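Local atomic coordinates of aromatic amino acid aminotransferase I (Candida albicans WO-1, PDB entry 6HNU), a protein that probably catalyses the pyridoxal-phosphate-dependent transfer of an amino group from aromatic L-amino acids to 2-oxoglutarate, giving aromatic oxo-acids and L-glutamate. Residues 18-23 against 149-154; 48-53 against 98-103; 62-67 against 77-82; 231-236 against 286-291; 376-381 against 479-484. One frame throughout, in Å; residues are numbered along the deposited sequence.

Overall arrangement
Along the chain, contact 3 is nested within the loop closed by contact 2, and both within that closed by contact 1; contacts 4 and 5 follow in series. Contacts 1 and 4 are neighbours, with centres 22 Å apart and nearest atoms about 8 Å apart, and involve helices 141-152 and 226-239 of the large domain with its eight-stranded mixed sheet. Contacts 2 and 5 have centres 58 Å apart. Contact 3 closes the end of the two-stranded sheet 57-62/81-86, packed against helix 334-377, whose far end enters contact 5 beside the four-stranded sheet. Contacts 1, 2 and 3 also touch the second subunit, so the N-terminal part of the chain serves both its own fold and the dimer.

Contact 1: 18-23 against 149-154; sequences NESKAR and LRTFCS
S20 and T151 form the tight part here: S20 CB presses on T151 O at 3.2 Å, and S20 OG lies 3.8 Å from T151 CG2. A residue as small as serine lets the two helices come this near. Water 2 joins S20 OG to T151 OG1, which is bonded as well to S147 O in its own helix. Just beyond the end of helix 141-152, S154 OG donates to the syn lone pair of E19 OE1 (2.7 Å), and S17 adds a weak bond to the same oxygen. The flanks are looser and hydrated. Water 1 joins N18 N to S154 OG, and water 3 passes from R23 NE to R150 O. There the R23 and R150 guanidiniums stand almost perpendicular, NH2 of R23 4.2 Å from NH1 of R150; the like charges are probably eased by D146 of the second subunit, which bridges R150. The N-terminal arm thus docks on a large-domain helix that starts at cofactor-pocket residues N141 and T142 of the class I aminotransferase fold.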
# COMPACT_ATOMS: atom_id res chain seq x y z
N ASN B 18 2.45 19.75 10.94
CA ASN B 18 1.76 20.82 10.18
C ASN B 18 1.17 20.23 8.89
O ASN B 18 -0.03 20.49 8.62
CB ASN B 18 2.72 22.00 9.93
CG ASN B 18 3.00 22.79 11.19
OD1 ASN B 18 2.37 22.57 12.22
ND2 ASN B 18 3.95 23.71 11.12
N GLU B 19 1.91 19.35 8.22
CA GLU B 19 1.52 18.79 6.90
C GLU B 19 0.28 17.89 7.07
O GLU B 19 -0.66 17.94 6.24
CB GLU B 19 2.73 18.09 6.28
CG GLU B 19 3.93 19.02 6.03
CD GLU B 19 4.89 19.27 7.20
OE1 GLU B 19 4.65 18.75 8.29
OE2 GLU B 19 5.90 19.95 6.99
N SER B 20 0.24 17.09 8.13
CA SER B 20 -0.89 16.17 8.42
C SER B 20 -2.14 17.02 8.69
O SER B 20 -3.22 16.73 8.13
CB SER B 20 -0.56 15.28 9.57
OG SER B 20 -1.60 14.39 9.85
N LYS B 21 -2.00 18.06 9.51
CA LYS B 21 -3.16 18.92 9.88
C LYS B 21 -3.77 19.57 8.63
O LYS B 21 -5.00 19.70 8.60
CB LYS B 21 -2.71 20.04 10.83
CG LYS B 21 -2.61 19.67 12.30
CD LYS B 21 -1.59 20.55 12.96
CE LYS B 21 -1.81 20.74 14.44
NZ LYS B 21 -0.53 21.07 15.11
N ALA B 22 -2.96 19.96 7.67
CA ALA B 22 -3.37 20.64 6.40
C ALA B 22 -4.03 19.69 5.38
O ALA B 22 -4.61 20.21 4.40
CB ALA B 22 -2.18 21.33 5.80
N ARG B 23 -3.96 18.36 5.55
CA ARG B 23 -4.58 17.39 4.60
C ARG B 23 -6.10 17.60 4.59
O ARG B 23 -6.63 17.95 5.66
CB ARG B 23 -4.23 15.94 4.95
CG ARG B 23 -2.78 15.59 4.59
CD ARG B 23 -2.43 14.12 4.83
NE ARG B 23 -1.04 13.93 4.49
CZ ARG B 23 -0.58 13.76 3.25
NH1 ARG B 23 -1.41 13.70 2.21
NH2 ARG B 23 0.72 13.69 3.07
N LEU B 149 5.16 8.15 10.54
CA LEU B 149 6.18 9.21 10.36
C LEU B 149 5.55 10.36 9.57
O LEU B 149 5.75 11.53 9.94
CB LEU B 149 7.37 8.62 9.61
CG LEU B 149 8.30 7.72 10.42
CD1 LEU B 149 9.12 6.88 9.48
CD2 LEU B 149 9.19 8.55 11.32
N ARG B 150 4.68 10.07 8.60
CA ARG B 150 4.09 11.18 7.79
C ARG B 150 3.03 11.97 8.56
O ARG B 150 2.78 13.12 8.14
CB ARG B 150 3.55 10.67 6.45
CG ARG B 150 4.63 10.06 5.57
CD ARG B 150 4.08 9.29 4.39
NE ARG B 150 3.74 10.20 3.32
CZ ARG B 150 3.26 9.85 2.12
NH1 ARG B 150 3.06 10.79 1.23
NH2 ARG B 150 2.98 8.59 1.83
N THR B 151 2.41 11.38 9.57
CA THR B 151 1.32 11.96 10.38
C THR B 151 1.91 12.81 11.52
O THR B 151 1.36 13.88 11.76
CB THR B 151 0.42 10.83 10.89
OG1 THR B 151 -0.08 10.18 9.72
CG2 THR B 151 -0.68 11.30 11.82
N PHE B 152 3.01 12.37 12.15
CA PHE B 152 3.51 13.02 13.40
C PHE B 152 4.85 13.75 13.21
O PHE B 152 5.25 14.42 14.15
CB PHE B 152 3.61 12.00 14.52
CG PHE B 152 2.28 11.40 14.89
CD1 PHE B 152 1.28 12.18 15.43
CD2 PHE B 152 2.02 10.07 14.65
CE1 PHE B 152 0.06 11.64 15.79
CE2 PHE B 152 0.79 9.53 14.98
CZ PHE B 152 -0.19 10.31 15.54
N CYS B 153 5.48 13.67 12.06
CA CYS B 153 6.86 14.19 11.87
C CYS B 153 6.99 15.04 10.61
O CYS B 153 6.52 14.61 9.55
CB CYS B 153 7.84 13.03 11.77
SG CYS B 153 7.86 12.01 13.27
N SER B 154 7.65 16.21 10.75
CA SER B 154 8.17 17.05 9.64
C SER B 154 9.67 16.79 9.57
O SER B 154 10.26 16.34 10.61
CB SER B 154 7.84 18.53 9.86
OG SER B 154 6.47 18.75 10.28
O HOH W 1 5.22 20.07 12.07
O HOH W 2 -1.68 12.07 8.24
O HOH W 3 0.76 14.06 6.51

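Contact 2: 48-53 against 98-103; sequences PLSDYF and ELARSL
Two first torsions aim side chains of the loop 48-53 at the helical turn 98-103. In F53, CG stands anti to the carbonyl carbon (chi1 -60°), and in S50 the hydroxyl sits between backbone N and carbonyl carbon (chi1 80°). The F53 ring meets mainly backbone. L99 O lies near the ring plane at the edge, 3.9 Å from F53 CD2, while two further carbonyls approach F53 CE2 obliquely, L103 O at 3.7 Å and A100 O at 3.8 Å. Next to them F53 CD2 packs on L103 CB at 3.9 Å, the two side chains sliding past one another in opposite directions. One face of the ring is covered by its own loop, with S50 CA 3.5 Å above its centre; a flat aromatic can lie against its own loop and still turn its rim to the helical turn.

In the class I aminotransferase dimer this region belongs to the subunit interface: L302 and A303 of the second subunit pack on F53 and L103, and the helical turn leads to Y105, which binds the cofactor. S50 OG touches A100 CB at 3.7 Å, a van der Waals approach between two small residues. Within the turn R101 grips its N-cap residue E98 side-on in a salt bridge, NE to OE2 at 2.9 Å.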
# COMPACT_ATOMS: atom_id res chain seq x y z
N PRO B 48 -16.75 2.23 -11.09
CA PRO B 48 -17.08 1.28 -12.14
C PRO B 48 -18.25 0.47 -11.57
O PRO B 48 -18.56 0.56 -10.39
CB PRO B 48 -15.78 0.49 -12.31
CG PRO B 48 -15.25 0.44 -10.89
CD PRO B 48 -15.59 1.79 -10.30
N LEU B 49 -18.89 -0.30 -12.44
CA LEU B 49 -20.08 -1.09 -12.07
C LEU B 49 -19.53 -2.48 -11.72
O LEU B 49 -18.60 -2.97 -12.43
CB LEU B 49 -21.15 -1.05 -13.18
CG LEU B 49 -20.73 -1.12 -14.67
CD1 LEU B 49 -19.76 -0.01 -15.12
CD2 LEU B 49 -20.17 -2.48 -15.04
N SER B 50 -20.04 -3.10 -10.66
CA SER B 50 -19.61 -4.44 -10.21
C SER B 50 -19.95 -5.50 -11.28
O SER B 50 -19.33 -6.58 -11.27
CB SER B 50 -20.14 -4.77 -8.84
OG SER B 50 -21.50 -5.21 -8.89
N ASP B 51 -20.83 -5.17 -12.24
CA ASP B 51 -21.36 -6.11 -13.27
C ASP B 51 -20.21 -6.76 -14.05
O ASP B 51 -20.34 -7.95 -14.41
CB ASP B 51 -22.28 -5.40 -14.27
CG ASP B 51 -23.49 -4.67 -13.69
OD1 ASP B 51 -23.61 -4.56 -12.43
OD2 ASP B 51 -24.32 -4.20 -14.51
N TYR B 52 -19.11 -6.04 -14.32
CA TYR B 52 -18.00 -6.58 -15.15
C TYR B 52 -16.92 -7.27 -14.29
O TYR B 52 -16.10 -7.96 -14.91
CB TYR B 52 -17.38 -5.51 -16.06
CG TYR B 52 -18.34 -4.80 -16.99
CD1 TYR B 52 -19.52 -5.39 -17.43
CD2 TYR B 52 -18.07 -3.50 -17.41
CE1 TYR B 52 -20.40 -4.71 -18.25
CE2 TYR B 52 -18.93 -2.82 -18.26
CZ TYR B 52 -20.10 -3.43 -18.69
OH TYR B 52 -20.92 -2.73 -19.53
N PHE B 53 -16.86 -7.08 -12.97
CA PHE B 53 -15.81 -7.70 -12.11
C PHE B 53 -15.74 -9.19 -12.46
O PHE B 53 -16.75 -9.88 -12.25
CB PHE B 53 -16.04 -7.55 -10.60
CG PHE B 53 -16.11 -6.13 -10.07
CD1 PHE B 53 -15.77 -5.03 -10.85
CD2 PHE B 53 -16.48 -5.91 -8.74
CE1 PHE B 53 -15.86 -3.74 -10.33
CE2 PHE B 53 -16.57 -4.62 -8.23
CZ PHE B 53 -16.21 -3.55 -9.02
N GLU B 98 -19.12 -9.49 0.33
CA GLU B 98 -19.37 -10.03 -1.02
C GLU B 98 -18.50 -9.26 -2.01
O GLU B 98 -18.26 -8.04 -1.78
CB GLU B 98 -20.88 -9.97 -1.33
CG GLU B 98 -21.43 -8.56 -1.48
CD GLU B 98 -21.84 -7.85 -0.21
OE1 GLU B 98 -21.69 -8.43 0.89
OE2 GLU B 98 -22.27 -6.67 -0.32
N LEU B 99 -18.01 -9.93 -3.05
CA LEU B 99 -16.96 -9.35 -3.93
C LEU B 99 -17.48 -8.12 -4.67
O LEU B 99 -16.66 -7.28 -5.04
CB LEU B 99 -16.46 -10.39 -4.94
CG LEU B 99 -15.93 -11.70 -4.36
CD1 LEU B 99 -15.47 -12.59 -5.49
CD2 LEU B 99 -14.80 -11.43 -3.36
N ALA B 100 -18.79 -8.01 -4.94
CA ALA B 100 -19.37 -6.82 -5.58
C ALA B 100 -19.03 -5.57 -4.74
O ALA B 100 -18.92 -4.49 -5.30
CB ALA B 100 -20.87 -7.01 -5.77
N ARG B 101 -18.86 -5.74 -3.42
CA ARG B 101 -18.51 -4.69 -2.44
C ARG B 101 -17.00 -4.75 -2.06
O ARG B 101 -16.33 -3.68 -2.13
CB ARG B 101 -19.43 -4.80 -1.23
CG ARG B 101 -19.24 -3.75 -0.14
CD ARG B 101 -20.47 -3.59 0.78
NE ARG B 101 -20.78 -4.89 1.36
CZ ARG B 101 -20.37 -5.31 2.56
NH1 ARG B 101 -19.71 -4.50 3.37
NH2 ARG B 101 -20.65 -6.55 2.95
N SER B 102 -16.42 -5.92 -1.74
CA SER B 102 -14.99 -5.97 -1.32
C SER B 102 -14.05 -5.62 -2.50
O SER B 102 -12.93 -5.17 -2.24
CB SER B 102 -14.63 -7.31 -0.67
OG SER B 102 -15.17 -8.41 -1.39
N LEU B 103 -14.45 -5.84 -3.75
CA LEU B 103 -13.64 -5.53 -4.97
C LEU B 103 -14.02 -4.16 -5.57
O LEU B 103 -13.40 -3.73 -6.57
CB LEU B 103 -13.80 -6.66 -6.00
CG LEU B 103 -13.23 -8.01 -5.60
CD1 LEU B 103 -13.30 -8.98 -6.77
CD2 LEU B 103 -11.78 -7.88 -5.11

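Contact 3: 62-67 against 77-82; sequences IPTPSF and GENKTT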
# COMPACT_ATOMS: atom_id res chain seq x y z
N ILE B 62 -8.88 -23.94 4.54
CA ILE B 62 -8.22 -23.49 5.79
C ILE B 62 -8.34 -24.58 6.84
O ILE B 62 -9.23 -25.43 6.75
CB ILE B 62 -8.82 -22.15 6.25
CG1 ILE B 62 -10.22 -22.32 6.83
CG2 ILE B 62 -8.80 -21.19 5.05
CD1 ILE B 62 -10.90 -21.00 7.22
N PRO B 63 -7.46 -24.59 7.86
CA PRO B 63 -7.56 -25.56 8.95
C PRO B 63 -8.74 -25.27 9.89
O PRO B 63 -9.33 -24.17 9.79
CB PRO B 63 -6.19 -25.48 9.64
CG PRO B 63 -5.70 -24.09 9.33
CD PRO B 63 -6.23 -23.77 7.95
N THR B 64 -9.07 -26.24 10.77
CA THR B 64 -10.30 -26.21 11.61
C THR B 64 -9.92 -26.11 13.08
O THR B 64 -9.09 -26.87 13.58
CB THR B 64 -11.22 -27.41 11.33
OG1 THR B 64 -10.48 -28.61 11.56
CG2 THR B 64 -11.74 -27.38 9.90
N PRO B 65 -10.51 -25.16 13.83
CA PRO B 65 -10.32 -25.12 15.26
C PRO B 65 -10.76 -26.47 15.83
O PRO B 65 -11.72 -27.05 15.31
CB PRO B 65 -11.23 -24.00 15.73
CG PRO B 65 -11.45 -23.14 14.51
CD PRO B 65 -11.42 -24.11 13.35
N SER B 66 -10.09 -26.95 16.89
CA SER B 66 -9.16 -26.21 17.71
C SER B 66 -7.70 -26.49 17.32
O SER B 66 -6.81 -26.21 18.15
CB SER B 66 -9.41 -26.51 19.17
OG SER B 66 -10.70 -26.05 19.54
N PHE B 67 -7.45 -27.01 16.11
CA PHE B 67 -6.08 -27.28 15.58
C PHE B 67 -5.41 -28.30 16.52
O PHE B 67 -4.19 -28.21 16.80
CB PHE B 67 -5.27 -25.99 15.42
CG PHE B 67 -6.11 -24.86 14.88
CD1 PHE B 67 -6.46 -24.81 13.53
CD2 PHE B 67 -6.52 -23.83 15.70
CE1 PHE B 67 -7.29 -23.80 13.05
CE2 PHE B 67 -7.32 -22.81 15.21
CZ PHE B 67 -7.70 -22.80 13.89
N GLY B 77 -8.90 -33.49 5.25
CA GLY B 77 -9.94 -34.23 5.99
C GLY B 77 -10.65 -33.33 6.97
O GLY B 77 -11.13 -32.24 6.56
N GLU B 78 -10.64 -33.73 8.23
CA GLU B 78 -11.36 -33.03 9.32
C GLU B 78 -10.67 -31.68 9.60
O GLU B 78 -11.34 -30.82 10.14
CB GLU B 78 -11.50 -33.96 10.53
CG GLU B 78 -12.61 -35.00 10.32
CD GLU B 78 -13.96 -34.43 9.90
OE1 GLU B 78 -14.63 -33.77 10.73
OE2 GLU B 78 -14.35 -34.65 8.73
N ASN B 79 -9.40 -31.53 9.23
CA ASN B 79 -8.63 -30.25 9.39
C ASN B 79 -8.67 -29.43 8.09
O ASN B 79 -7.71 -28.67 7.83
CB ASN B 79 -7.17 -30.51 9.80
CG ASN B 79 -6.48 -29.25 10.29
OD1 ASN B 79 -7.12 -28.39 10.91
ND2 ASN B 79 -5.19 -29.14 10.00
N LYS B 80 -9.76 -29.51 7.32
CA LYS B 80 -9.92 -28.67 6.11
C LYS B 80 -11.37 -28.24 6.03
O LYS B 80 -12.24 -29.11 5.96
CB LYS B 80 -9.56 -29.38 4.81
CG LYS B 80 -9.54 -28.47 3.58
CD LYS B 80 -8.75 -29.05 2.41
CE LYS B 80 -9.34 -30.31 1.81
NZ LYS B 80 -10.81 -30.20 1.68
N THR B 81 -11.60 -26.93 6.03
CA THR B 81 -12.93 -26.37 5.66
C THR B 81 -12.73 -25.40 4.49
O THR B 81 -11.66 -24.75 4.40
CB THR B 81 -13.63 -25.80 6.90
OG1 THR B 81 -15.02 -25.65 6.60
CG2 THR B 81 -13.06 -24.47 7.35
N THR B 82 -13.71 -25.35 3.59
CA THR B 82 -13.72 -24.43 2.44
C THR B 82 -14.57 -23.22 2.81
O THR B 82 -15.77 -23.39 3.08
CB THR B 82 -14.15 -25.14 1.15
OG1 THR B 82 -13.23 -26.22 0.93
CG2 THR B 82 -14.21 -24.21 -0.05
O HOH W 4 -8.45 -29.40 13.29
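I62 and T81 form an antiparallel hydrogen-bonded pair, I62 N to T81 O and T81 N to I62 O, the latter bond 2.9 Å long at 168°. Past it P63 has no N-H to offer, and CA-H...O contacts take over, P63 CA lying 3.3 Å from N79 O. The side chain of N79 supplies the next acceptor: chi1 of -166° carries CG, anti to the backbone N, toward T64, and OD1 takes the T64 N-H at 2.9 Å, the donor tilted from the amide plane. Water 4 joins the same OD1 to T64 O. T64 OG1 donates a hydrogen bond to E78 O (2.8 Å) in the conformers described. Among apolar contacts, I62 CG1 and T81 CG2 lie side by side, 3.6 Å apart; beta-branched residues suit a strand. The pair ends the two-stranded sheet of 57-62 and 81-86. W347 of helix 334-377 packs on I62 and bonds P63 O, K346 of that helix touches T81, and P54 of the second subunit covers I62 and P63.

Contact 4: 231-236 against 286-291; sequences QIYDIA and LDVEGR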
# COMPACT_ATOMS: atom_id res chain seq x y z
N GLN B 231 6.56 2.37 33.58
CA GLN B 231 7.49 3.50 33.82
C GLN B 231 7.66 4.31 32.52
O GLN B 231 7.74 5.54 32.61
CB GLN B 231 8.83 2.97 34.29
CG GLN B 231 8.81 2.50 35.73
CD GLN B 231 10.14 1.89 36.07
OE1 GLN B 231 10.93 2.47 36.80
NE2 GLN B 231 10.43 0.75 35.46
N ILE B 232 7.75 3.64 31.39
CA ILE B 232 7.94 4.30 30.06
C ILE B 232 6.68 5.10 29.72
O ILE B 232 6.81 6.27 29.30
CB ILE B 232 8.37 3.29 28.97
CG1 ILE B 232 9.80 2.79 29.21
CG2 ILE B 232 8.21 3.89 27.58
CD1 ILE B 232 10.10 1.43 28.61
N TYR B 233 5.50 4.53 29.97
CA TYR B 233 4.20 5.23 29.76
C TYR B 233 4.19 6.52 30.59
O TYR B 233 3.87 7.61 30.08
CB TYR B 233 3.00 4.32 30.05
CG TYR B 233 1.71 5.00 29.68
CD1 TYR B 233 1.36 5.13 28.34
CD2 TYR B 233 0.95 5.68 30.61
CE1 TYR B 233 0.24 5.83 27.94
CE2 TYR B 233 -0.20 6.36 30.23
CZ TYR B 233 -0.55 6.45 28.89
OH TYR B 233 -1.65 7.14 28.48
N ASP B 234 4.62 6.44 31.86
CA ASP B 234 4.67 7.63 32.76
C ASP B 234 5.60 8.70 32.18
O ASP B 234 5.28 9.90 32.28
CB ASP B 234 5.06 7.23 34.20
CG ASP B 234 3.97 6.46 34.93
OD1 ASP B 234 2.89 6.40 34.40
OD2 ASP B 234 4.25 5.90 35.99
N ILE B 235 6.72 8.31 31.59
CA ILE B 235 7.67 9.26 30.95
C ILE B 235 6.99 9.90 29.74
O ILE B 235 7.05 11.13 29.61
CB ILE B 235 8.97 8.53 30.61
CG1 ILE B 235 9.67 8.07 31.89
CG2 ILE B 235 9.86 9.39 29.73
CD1 ILE B 235 10.68 7.03 31.64
N ALA B 236 6.29 9.11 28.91
CA ALA B 236 5.58 9.65 27.72
C ALA B 236 4.55 10.68 28.19
O ALA B 236 4.43 11.72 27.59
CB ALA B 236 4.95 8.51 26.95
N LEU B 286 -2.47 0.31 28.79
CA LEU B 286 -2.05 1.26 29.85
C LEU B 286 -2.51 2.67 29.53
O LEU B 286 -2.26 3.57 30.34
CB LEU B 286 -0.52 1.23 29.96
CG LEU B 286 0.09 -0.10 30.40
CD1 LEU B 286 1.62 -0.02 30.49
CD2 LEU B 286 -0.47 -0.51 31.76
N ASP B 287 -3.08 2.89 28.35
CA ASP B 287 -3.08 4.22 27.69
C ASP B 287 -4.31 5.04 28.11
O ASP B 287 -5.07 5.42 27.26
CB ASP B 287 -3.02 4.09 26.18
CG ASP B 287 -2.86 5.43 25.46
OD1 ASP B 287 -2.34 6.40 26.09
OD2 ASP B 287 -3.28 5.50 24.29
N VAL B 288 -4.39 5.42 29.38
CA VAL B 288 -5.50 6.25 29.89
C VAL B 288 -5.57 7.57 29.12
O VAL B 288 -6.70 8.06 28.95
CB VAL B 288 -5.42 6.43 31.42
CG1 VAL B 288 -5.45 5.08 32.12
CG2 VAL B 288 -4.20 7.22 31.85
N GLU B 289 -4.45 8.12 28.64
CA GLU B 289 -4.40 9.47 28.00
C GLU B 289 -4.63 9.41 26.48
O GLU B 289 -4.84 10.48 25.88
CB GLU B 289 -3.07 10.17 28.30
CG GLU B 289 -2.80 10.36 29.78
CD GLU B 289 -1.76 11.42 30.12
OE1 GLU B 289 -1.05 11.87 29.21
OE2 GLU B 289 -1.68 11.80 31.30
N GLY B 290 -4.61 8.23 25.83
CA GLY B 290 -4.77 8.16 24.36
C GLY B 290 -3.53 8.64 23.60
O GLY B 290 -3.68 9.10 22.48
N ARG B 291 -2.33 8.47 24.16
CA ARG B 291 -1.09 8.91 23.48
C ARG B 291 -0.36 7.68 22.91
O ARG B 291 0.86 7.79 22.58
CB ARG B 291 -0.27 9.74 24.47
CG ARG B 291 0.24 8.96 25.68
CD ARG B 291 1.25 9.73 26.48
NE ARG B 291 0.69 10.99 26.96
CZ ARG B 291 0.84 12.19 26.39
NH1 ARG B 291 0.23 13.24 26.93
NH2 ARG B 291 1.61 12.36 25.34
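D287 OD1 is gripped from two sides: Y233 OH donates to its anti lone pair over 2.6 Å, and R291 N to its syn lone pair over 2.8 Å. The phenol also accepts, taking the N-H of E289 at 3.0 Å and 159°, so this buried hydroxyl is donor and acceptor at once, as tyrosine allows. With CG anti to the backbone N (chi1 -174°), Y233 extends from its helix into the loop. L286 O sits over one ring face, 3.5 Å above the plane and toward the rim, while D287 OD1 and E289 N lie at the edge.

R291 carries the contact on to A236. Its CD packs on A236 CB at 3.9 Å, and A236 O lies over one face of the guanidinium. Two nitrogens, NE and NH1, hold E289 OE1 side-on, and NH2 forms a salt bridge with D240. G290, with positive phi, completes the type I turn 287-290. D287 OD2 bonds V292 N, so the aspartate also ties the turn to strand 292-297. Helix 226-239 is thus fastened to the loop entering the central sheet, an arrangement belonging to the alpha/beta large domain of fold-type I pyridoxal-phosphate enzymes.

Contact 5: 376-381 against 479-484; sequences QFVPKE and EKFGKA
In the small C-terminal domain of this aminotransferase, the last residue of helix 334-377, F377, and the V378 and P379 that follow it lie against helix 471-489 at E479, F481 and G482. The F377 ring is sandwiched. On one face E479 CB makes a CH-pi contact 3.7 Å from the centroid, only 3° off the ring normal; on the opposite face Q376 CD lies 3.5 Å above the plane, toward the rim. E479 CG is anti to the backbone N (chi1 170°) and the chain runs on extended, its aliphatic part crossing the ring obliquely until OE2 comes 3.2 Å from F377 CE1. The long glutamate suits this place, since its methylenes cover the ring while its carboxylate stays at the border.

The two backbones come nearest each other at G482. V378 CA and G482 CA are 4.2 Å apart, and F377 O receives a CA-H...O contact from G482 CA at 3.3 Å. A beta carbon would fall on that carbonyl, which explains glycine here. Deeper in, V378 CG2 meets the edge of the F481 ring, and F481 packs edge-to-face with F462 of strand 459-465. P379 touches the neighbouring helix with CD, 3.7 Å from G482 O. Water 5 donates to E479 O at 2.9 Å and more weakly to F377 O.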
# COMPACT_ATOMS: atom_id res chain seq x y z
N GLN B 376 24.32 -25.47 25.76
CA GLN B 376 25.14 -26.67 25.55
C GLN B 376 26.42 -26.31 24.80
O GLN B 376 27.48 -26.83 25.18
CB GLN B 376 24.31 -27.65 24.74
CG GLN B 376 24.89 -29.04 24.59
CD GLN B 376 23.99 -29.86 23.71
OE1 GLN B 376 24.45 -30.61 22.85
NE2 GLN B 376 22.68 -29.72 23.90
N PHE B 377 26.32 -25.50 23.73
CA PHE B 377 27.34 -25.45 22.66
C PHE B 377 28.20 -24.20 22.73
O PHE B 377 29.33 -24.24 22.21
CB PHE B 377 26.68 -25.58 21.30
CG PHE B 377 26.19 -26.97 20.98
CD1 PHE B 377 27.08 -28.04 20.99
CD2 PHE B 377 24.87 -27.20 20.66
CE1 PHE B 377 26.64 -29.32 20.68
CE2 PHE B 377 24.43 -28.49 20.38
CZ PHE B 377 25.32 -29.54 20.37
N VAL B 378 27.73 -23.13 23.36
CA VAL B 378 28.44 -21.83 23.30
C VAL B 378 29.27 -21.68 24.56
O VAL B 378 28.75 -21.71 25.67
CB VAL B 378 27.49 -20.63 23.12
CG1 VAL B 378 28.29 -19.35 23.03
CG2 VAL B 378 26.61 -20.78 21.89
N PRO B 379 30.61 -21.49 24.41
CA PRO B 379 31.48 -21.31 25.56
C PRO B 379 31.12 -20.14 26.47
O PRO B 379 31.10 -19.01 26.03
CB PRO B 379 32.89 -21.10 24.99
CG PRO B 379 32.72 -20.99 23.49
CD PRO B 379 31.34 -21.53 23.14
N LYS B 380 30.96 -20.43 27.76
CA LYS B 380 30.38 -19.51 28.76
C LYS B 380 31.40 -18.49 29.27
O LYS B 380 30.95 -17.42 29.75
CB LYS B 380 29.78 -20.34 29.88
CG LYS B 380 28.71 -21.32 29.42
CD LYS B 380 28.11 -22.13 30.55
CE LYS B 380 27.06 -23.10 30.06
NZ LYS B 380 25.87 -22.36 29.59
N GLU B 381 32.71 -18.78 29.16
CA GLU B 381 33.78 -17.88 29.66
C GLU B 381 33.71 -16.54 28.93
O GLU B 381 34.20 -15.57 29.49
CB GLU B 381 35.22 -18.36 29.44
CG GLU B 381 35.50 -19.77 29.88
CD GLU B 381 34.96 -20.83 28.94
OE1 GLU B 381 35.73 -21.73 28.53
OE2 GLU B 381 33.75 -20.75 28.62
N GLU B 479 25.59 -25.53 17.06
CA GLU B 479 26.82 -26.31 17.38
C GLU B 479 27.96 -25.70 16.56
O GLU B 479 28.99 -25.39 17.14
CB GLU B 479 26.64 -27.81 17.11
CG GLU B 479 27.95 -28.58 17.20
CD GLU B 479 27.80 -30.07 17.44
OE1 GLU B 479 27.03 -30.72 16.70
OE2 GLU B 479 28.47 -30.58 18.37
N LYS B 480 27.74 -25.47 15.27
CA LYS B 480 28.74 -24.85 14.38
C LYS B 480 29.08 -23.45 14.90
O LYS B 480 30.26 -23.07 14.80
CB LYS B 480 28.29 -24.91 12.92
CG LYS B 480 28.28 -26.31 12.33
CD LYS B 480 27.73 -26.43 10.93
CE LYS B 480 27.90 -27.84 10.38
NZ LYS B 480 27.08 -28.07 9.17
N PHE B 481 28.14 -22.72 15.52
CA PHE B 481 28.36 -21.35 16.03
C PHE B 481 29.23 -21.42 17.28
O PHE B 481 30.15 -20.61 17.46
CB PHE B 481 27.06 -20.61 16.32
CG PHE B 481 27.27 -19.16 16.66
CD1 PHE B 481 27.61 -18.24 15.68
CD2 PHE B 481 27.20 -18.72 17.97
CE1 PHE B 481 27.82 -16.91 16.00
CE2 PHE B 481 27.44 -17.39 18.29
CZ PHE B 481 27.75 -16.49 17.31
N GLY B 482 28.92 -22.37 18.16
CA GLY B 482 29.74 -22.66 19.35
C GLY B 482 31.20 -22.92 18.95
O GLY B 482 32.08 -22.33 19.59
N LYS B 483 31.42 -23.74 17.92
CA LYS B 483 32.79 -24.07 17.40
C LYS B 483 33.49 -22.78 16.95
O LYS B 483 34.70 -22.62 17.21
CB LYS B 483 32.76 -24.90 16.12
CG LYS B 483 32.51 -26.39 16.25
CD LYS B 483 33.03 -27.13 15.03
CE LYS B 483 32.04 -28.11 14.44
NZ LYS B 483 31.91 -29.34 15.26
N ALA B 484 32.76 -21.93 16.23
CA ALA B 484 33.29 -20.69 15.64
C ALA B 484 33.72 -19.77 16.79
O ALA B 484 34.86 -19.20 16.71
CB ALA B 484 32.26 -20.07 14.72
O HOH W 5 30.31 -26.17 19.56